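Local coordinates for CRISPR-associated endonuclease Cas1 (Thermotoga maritima, PDB 4XTK), which probably acts as a metal-dependent endonuclease on double-stranded DNA in CRISPR adaptive immunity, working as a homodimer that joins with Cas2, at residues 203-206 and 207-211. Numbering follows the deposited sequence.
Sequences TVLS and LIYQT
Leu205 and Tyr209, one helical turn apart, lie side by side and point the same way. In Tyr209, CB sits 3.5 Å from Ser206 O. CG turns anti to its own carbonyl carbon (chi1 -82°), which carries the ring back along the helix, and CD2 passes obliquely by Leu205 O at 3.5 Å. CE2 then meets the isobutyl group of Leu205, lying 4.0 Å from Leu205 CD1. The Tyr209 ring also meets that of Tyr77, and the side chain packs on Arg84 of the second subunit.

The backbone carrying these side chains is the C-terminal part of helix 188-208, in the largely helical C-terminal domain of Cas1. Leu207 N, Ile208 N and Tyr209 N donate to the carbonyls four residues back, the last to Leu205 O at 3.1 Å. Thr203 O is gripped twice, since Ser206 OG also reaches it, at 3.0 Å and from the same face of the carbonyl plane as Leu207 N; OG sits between its own backbone N and carbonyl carbon (chi1 68°), which turns the hydroxyl back toward the preceding turn. On the side facing helix 230-252, which bears the probable manganese ligand Glu236, Val204 CG1 touches Ile208 CD1 at 4.0 Å. The chain leaves the helix through a type I turn from Ile208 to Thr211, and Ile208 O accepts bonds from both Thr211 N and Thr211 OG1, the hydroxyl lying in the carbonyl plane on a lone pair at 2.6 Å.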
# COMPACT_ATOMS: atom_id res chain seq x y z
N THR E 203 3.57 4.95 16.71
CA THR E 203 4.03 3.62 17.06
C THR E 203 3.01 2.58 16.63
O THR E 203 3.36 1.60 15.97
CB THR E 203 4.29 3.49 18.56
OG1 THR E 203 5.35 4.38 18.93
CG2 THR E 203 4.68 2.06 18.90
N VAL E 204 1.76 2.81 17.00
CA VAL E 204 0.68 1.90 16.61
C VAL E 204 0.60 1.81 15.09
O VAL E 204 0.42 0.71 14.54
CB VAL E 204 -0.67 2.35 17.17
CG1 VAL E 204 -1.76 1.36 16.77
CG2 VAL E 204 -0.61 2.50 18.68
N LEU E 205 0.76 2.95 14.43
CA LEU E 205 0.71 3.01 12.97
C LEU E 205 1.76 2.12 12.29
O LEU E 205 1.45 1.37 11.36
CB LEU E 205 0.89 4.45 12.48
CG LEU E 205 0.82 4.61 10.97
CD1 LEU E 205 -0.48 4.01 10.43
CD2 LEU E 205 0.94 6.07 10.57
N SER E 206 3.00 2.21 12.76
CA SER E 206 4.07 1.43 12.14
C SER E 206 3.83 -0.06 12.39
O SER E 206 4.16 -0.89 11.55
CB SER E 206 5.45 1.87 12.66
OG SER E 206 5.63 1.54 14.02
N LEU E 207 3.25 -0.39 13.54
CA LEU E 207 2.97 -1.78 13.86
C LEU E 207 1.83 -2.34 13.01
O LEU E 207 1.83 -3.52 12.66
CB LEU E 207 2.67 -1.95 15.36
CG LEU E 207 3.89 -1.79 16.27
CD1 LEU E 207 3.53 -2.01 17.73
CD2 LEU E 207 5.05 -2.71 15.85
N ILE E 208 0.86 -1.48 12.68
CA ILE E 208 -0.24 -1.89 11.82
C ILE E 208 0.30 -2.22 10.42
O ILE E 208 -0.11 -3.20 9.80
CB ILE E 208 -1.33 -0.79 11.72
CG1 ILE E 208 -2.06 -0.64 13.06
CG2 ILE E 208 -2.34 -1.13 10.63
CD1 ILE E 208 -3.07 0.52 13.09
N TYR E 209 1.25 -1.43 9.95
CA TYR E 209 1.89 -1.68 8.66
C TYR E 209 2.63 -3.02 8.65
O TYR E 209 2.99 -3.52 7.59
CB TYR E 209 2.87 -0.56 8.30
CG TYR E 209 2.24 0.67 7.68
CD1 TYR E 209 1.30 0.57 6.66
CD2 TYR E 209 2.60 1.95 8.11
CE1 TYR E 209 0.74 1.69 6.09
CE2 TYR E 209 2.05 3.08 7.54
CZ TYR E 209 1.12 2.95 6.53
OH TYR E 209 0.57 4.08 5.97
N GLN E 210 2.87 -3.58 9.82
CA GLN E 210 3.51 -4.89 9.91
C GLN E 210 2.46 -5.98 9.99
O GLN E 210 2.80 -7.14 10.20
CB GLN E 210 4.46 -4.96 11.12
CG GLN E 210 5.52 -3.86 11.13
CD GLN E 210 6.44 -3.94 12.33
OE1 GLN E 210 6.37 -4.87 13.13
NE2 GLN E 210 7.30 -2.93 12.47
N THR E 211 1.20 -5.61 9.84
CA THR E 211 0.09 -6.57 9.85
C THR E 211 -0.66 -6.61 8.52
O THR E 211 -0.24 -6.02 7.52
CB THR E 211 -0.96 -6.26 10.94
OG1 THR E 211 -1.71 -5.09 10.57
CG2 THR E 211 -0.31 -6.08 12.30